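Long-range contact in ZmpA Glycopeptidase (Clostridium perfringens, PDB 6XSX), which is an M60 family metallopeptidase thought to cleave glycosylated proteins, represented here by its catalytic module: residues F182-T191 with D235-L244. Sequence-based numbering, arbitrary orientation.
With EDO (1,2-ethanediol), chain H.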
loop_
_atom_site.group_PDB
_atom_site.type_symbol
_atom_site.label_atom_id
_atom_site.label_comp_id
_atom_site.label_asym_id
_atom_site.label_seq_id
_atom_site.Cartn_x
_atom_site.Cartn_y
_atom_site.Cartn_z
ATOM N N PHE A 182 19.474 2.183 -1.000
ATOM C CA PHE A 182 19.188 1.289 0.112
ATOM C C PHE A 182 18.873 2.109 1.355
ATOM O O PHE A 182 19.703 2.897 1.811
ATOM C CB PHE A 182 20.391 0.395 0.423
ATOM C CG PHE A 182 20.840 -0.444 -0.744
ATOM C CD1 PHE A 182 20.443 -1.764 -0.856
ATOM C CD2 PHE A 182 21.645 0.095 -1.739
ATOM C CE1 PHE A 182 20.848 -2.532 -1.941
ATOM C CE2 PHE A 182 22.054 -0.676 -2.818
ATOM C CZ PHE A 182 21.653 -1.988 -2.917
ATOM N N SER A 183 17.663 1.910 1.885
ATOM C CA SER A 183 17.271 2.491 3.159
ATOM C C SER A 183 17.429 1.417 4.231
ATOM O O SER A 183 18.046 0.385 3.965
ATOM C CB SER A 183 15.864 3.029 3.080
ATOM O OG SER A 183 14.921 1.971 2.948
ATOM N N ASP A 184 16.880 1.643 5.433
ATOM C CA ASP A 184 16.910 0.589 6.436
ATOM C C ASP A 184 16.096 -0.609 5.950
ATOM O O ASP A 184 16.512 -1.758 6.131
ATOM C CB ASP A 184 16.487 1.075 7.827
ATOM C CG ASP A 184 17.465 2.072 8.439
ATOM O OD1 ASP A 184 18.665 2.031 8.075
ATOM O OD2 ASP A 184 17.025 2.890 9.261
ATOM N N LYS A 185 14.960 -0.324 5.298
ATOM C CA LYS A 185 13.963 -1.361 5.077
ATOM C C LYS A 185 13.644 -1.531 3.597
ATOM O O LYS A 185 12.839 -2.387 3.258
ATOM C CB LYS A 185 12.673 -1.072 5.861
ATOM C CG LYS A 185 12.802 -1.050 7.386
ATOM C CD LYS A 185 13.264 -2.352 8.030
ATOM C CE LYS A 185 12.261 -3.483 7.906
ATOM N NZ LYS A 185 12.594 -4.615 8.805
ATOM N N THR A 186 14.237 -0.709 2.717
ATOM C CA THR A 186 13.818 -0.747 1.322
ATOM C C THR A 186 14.991 -0.640 0.355
ATOM O O THR A 186 16.113 -0.262 0.731
ATOM C CB THR A 186 12.794 0.344 0.970
ATOM O OG1 THR A 186 13.521 1.534 0.658
ATOM C CG2 THR A 186 11.769 0.609 2.055
ATOM N N LEU A 187 14.674 -0.971 -0.903
ATOM C CA LEU A 187 15.512 -0.728 -2.066
ATOM C C LEU A 187 14.676 -0.011 -3.126
ATOM O O LEU A 187 13.538 -0.398 -3.412
ATOM C CB LEU A 187 16.085 -2.052 -2.599
ATOM C CG LEU A 187 16.721 -2.006 -3.995
ATOM C CD1 LEU A 187 17.856 -0.990 -4.061
ATOM C CD2 LEU A 187 17.216 -3.384 -4.430
ATOM N N VAL A 188 15.241 1.074 -3.661
ATOM C CA VAL A 188 14.690 1.735 -4.834
ATOM C C VAL A 188 15.718 1.606 -5.959
ATOM O O VAL A 188 16.835 2.112 -5.848
ATOM C CB VAL A 188 14.344 3.213 -4.544
ATOM C CG1 VAL A 188 13.978 3.977 -5.809
ATOM C CG2 VAL A 188 13.240 3.353 -3.502
ATOM N N ASN A 189 15.309 0.933 -7.041
ATOM C CA ASN A 189 16.157 0.588 -8.172
ATOM C C ASN A 189 15.629 1.303 -9.414
ATOM O O ASN A 189 14.510 1.021 -9.847
ATOM C CB ASN A 189 16.166 -0.932 -8.372
ATOM C CG ASN A 189 16.783 -1.378 -9.682
ATOM O OD1 ASN A 189 16.074 -1.603 -10.666
ATOM N ND2 ASN A 189 18.101 -1.511 -9.696
ATOM N N VAL A 190 16.455 2.202 -9.978
ATOM C CA VAL A 190 16.134 2.994 -11.160
ATOM C C VAL A 190 17.377 3.057 -12.050
ATOM O O VAL A 190 18.392 2.439 -11.729
ATOM C CB VAL A 190 15.693 4.426 -10.785
ATOM C CG1 VAL A 190 14.339 4.475 -10.089
ATOM C CG2 VAL A 190 16.759 5.149 -9.965
ATOM N N THR A 191 17.305 3.812 -13.160
ATOM C CA THR A 191 18.486 4.026 -13.993
ATOM C C THR A 191 19.327 5.163 -13.419
ATOM O O THR A 191 18.797 6.079 -12.787
ATOM C CB THR A 191 18.153 4.382 -15.453
ATOM O OG1 THR A 191 17.520 5.662 -15.537
ATOM C CG2 THR A 191 17.333 3.336 -16.178
ATOM N N ASP A 235 8.008 -7.080 13.379
ATOM C CA ASP A 235 8.923 -6.806 12.287
ATOM C C ASP A 235 9.839 -8.016 12.108
ATOM O O ASP A 235 9.911 -8.871 12.982
ATOM C CB ASP A 235 9.727 -5.541 12.599
ATOM C CG ASP A 235 10.291 -4.840 11.372
ATOM O OD1 ASP A 235 10.085 -5.323 10.241
ATOM O OD2 ASP A 235 10.923 -3.817 11.558
ATOM N N PHE A 236 10.519 -8.091 10.960
ATOM C CA PHE A 236 11.470 -9.168 10.691
ATOM C C PHE A 236 12.497 -8.656 9.680
ATOM O O PHE A 236 12.396 -7.511 9.233
ATOM C CB PHE A 236 10.735 -10.435 10.237
ATOM C CG PHE A 236 10.019 -10.312 8.914
ATOM C CD1 PHE A 236 8.819 -9.624 8.814
ATOM C CD2 PHE A 236 10.552 -10.875 7.759
ATOM C CE1 PHE A 236 8.159 -9.525 7.598
ATOM C CE2 PHE A 236 9.896 -10.770 6.543
ATOM C CZ PHE A 236 8.696 -10.093 6.464
ATOM N N ASN A 237 13.495 -9.483 9.333
ATOM C CA ASN A 237 14.521 -9.035 8.396
ATOM C C ASN A 237 14.001 -9.178 6.970
ATOM O O ASN A 237 13.756 -10.294 6.521
ATOM C CB ASN A 237 15.848 -9.783 8.555
ATOM C CG ASN A 237 16.528 -9.523 9.881
ATOM O OD1 ASN A 237 16.485 -8.411 10.399
ATOM N ND2 ASN A 237 17.168 -10.544 10.432
ATOM N N PHE A 238 13.833 -8.039 6.282
ATOM C CA PHE A 238 13.461 -8.014 4.877
ATOM C C PHE A 238 13.950 -6.720 4.229
ATOM O O PHE A 238 14.342 -5.775 4.909
ATOM C CB PHE A 238 11.946 -8.178 4.713
ATOM C CG PHE A 238 11.120 -7.024 5.232
ATOM C CD1 PHE A 238 10.895 -5.900 4.450
ATOM C CD2 PHE A 238 10.521 -7.088 6.483
ATOM C CE1 PHE A 238 10.112 -4.851 4.916
ATOM C CE2 PHE A 238 9.734 -6.048 6.951
ATOM C CZ PHE A 238 9.535 -4.927 6.166
ATOM N N ARG A 239 13.930 -6.683 2.896
ATOM C CA ARG A 239 14.135 -5.421 2.205
ATOM C C ARG A 239 13.076 -5.296 1.115
ATOM O O ARG A 239 13.104 -6.038 0.136
ATOM C CB ARG A 239 15.562 -5.277 1.660
ATOM C CG ARG A 239 15.863 -3.891 1.105
ATOM C CD ARG A 239 17.259 -3.749 0.506
ATOM N NE ARG A 239 18.320 -3.830 1.510
ATOM C CZ ARG A 239 18.675 -2.826 2.308
ATOM N NH1 ARG A 239 18.049 -1.666 2.229
ATOM N NH2 ARG A 239 19.649 -2.983 3.186
ATOM N N TYR A 240 12.124 -4.374 1.323
ATOM C CA TYR A 240 11.079 -4.158 0.335
ATOM C C TYR A 240 11.739 -3.524 -0.882
ATOM O O TYR A 240 12.627 -2.679 -0.726
ATOM C CB TYR A 240 9.970 -3.250 0.880
ATOM C CG TYR A 240 8.751 -3.212 -0.012
ATOM C CD1 TYR A 240 7.673 -4.063 0.201
ATOM C CD2 TYR A 240 8.706 -2.373 -1.110
ATOM C CE1 TYR A 240 6.569 -4.049 -0.641
ATOM C CE2 TYR A 240 7.618 -2.351 -1.965
ATOM C CZ TYR A 240 6.540 -3.187 -1.725
ATOM O OH TYR A 240 5.470 -3.160 -2.573
ATOM N N ILE A 241 11.289 -3.926 -2.079
ATOM C CA ILE A 241 11.923 -3.512 -3.324
ATOM C C ILE A 241 10.892 -2.855 -4.240
ATOM O O ILE A 241 9.860 -3.458 -4.546
ATOM C CB ILE A 241 12.575 -4.720 -4.032
ATOM C CG1 ILE A 241 13.626 -5.396 -3.144
ATOM C CG2 ILE A 241 13.150 -4.310 -5.389
ATOM C CD1 ILE A 241 13.802 -6.875 -3.420
ATOM N N SER A 242 11.205 -1.627 -4.678
ATOM C CA SER A 242 10.570 -0.996 -5.828
ATOM C C SER A 242 11.600 -0.898 -6.950
ATOM O O SER A 242 12.676 -0.341 -6.756
ATOM C CB SER A 242 10.025 0.372 -5.485
ATOM O OG SER A 242 9.339 0.337 -4.246
ATOM N N MET A 243 11.288 -1.465 -8.116
ATOM C CA MET A 243 12.273 -1.494 -9.187
ATOM C C MET A 243 11.619 -1.146 -10.523
ATOM O O MET A 243 10.420 -1.349 -10.721
ATOM C CB MET A 243 12.946 -2.869 -9.290
ATOM C CG MET A 243 11.982 -3.986 -9.625
ATOM S SD MET A 243 12.786 -5.493 -10.239
ATOM C CE MET A 243 13.311 -6.255 -8.705
ATOM N N LEU A 244 12.440 -0.594 -11.420
ATOM C CA LEU A 244 12.055 -0.316 -12.787
ATOM C C LEU A 244 11.756 -1.643 -13.473
ATOM O O LEU A 244 12.538 -2.588 -13.367
ATOM C CB LEU A 244 13.237 0.397 -13.451
ATOM C CG LEU A 244 13.114 0.668 -14.948
ATOM C CD1 LEU A 244 11.911 1.561 -15.233
ATOM C CD2 LEU A 244 14.395 1.306 -15.475
HETATM C C1 EDO H . 6.220 4.193 -2.431
HETATM O O1 EDO H . 6.891 5.096 -3.318
HETATM C C2 EDO H . 6.814 2.834 -2.229
HETATM O O2 EDO H . 7.074 2.084 -3.419
HETATM O O HOH W 1 20.735 -0.809 4.604
HETATM O O HOH W 2 16.968 -4.653 4.840
HETATM O O HOH W 3 14.541 -5.485 7.676
HETATM O O HOH W 4 10.889 0.658 -2.090
HETATM O O HOH W 5 15.220 -2.805 -13.023
#
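R239 reaches across to the turn that links strands 179-182 and 186-190 and grips two of its carbonyls with one nitrogen. NH1 donates to S183 O at 2.7 Å and to T186 O at 2.8 Å. Both acceptors lie near the guanidinium plane, but NH1 stands 49° out of the carbonyl plane of T186. T186 O also takes the backbone N-H of S183, which arrives from the opposite face of that carbonyl. After an extended chi1 and chi2, the R239 chain bends at chi3 (-68°), which turns its head toward the turn. The F182 ring stands almost upright on the guanidinium, 84° from its plane, with CD1 over one face. NE and NH2 are held by W48 O and Q49 OE1.

K185 bends at chi2 and chi3 and brings its ammonium to the loop before strand 240-244. NZ donates to F236 O at 2.9 Å and forms a salt bridge with D235 OD1 at 3.0 Å. K185 CE and NZ also lie over one face of the F238 ring, giving CH-pi and cation-pi contacts.

Strands 186-190 and 240-244 then run parallel. Their backbone bonds alternate from Y240 N to K185 O through to L244 N to N189 O. L187 CB packs on R239 CD at 3.7 Å, and N189 CB lies 3.9 Å from M243 CB. T186 and V188 face helix 206-224, which belongs to the connection between the two parallel strands. Y240 lies on the T186 face; its ring leads off, near a helix whose HExxH pattern is consistent with this family's metal site, and its OH bonds T260 and N286.

Each segment thus sends one cation to the other, and the salt bridge probably stabilises the charged forms of K185 and D235.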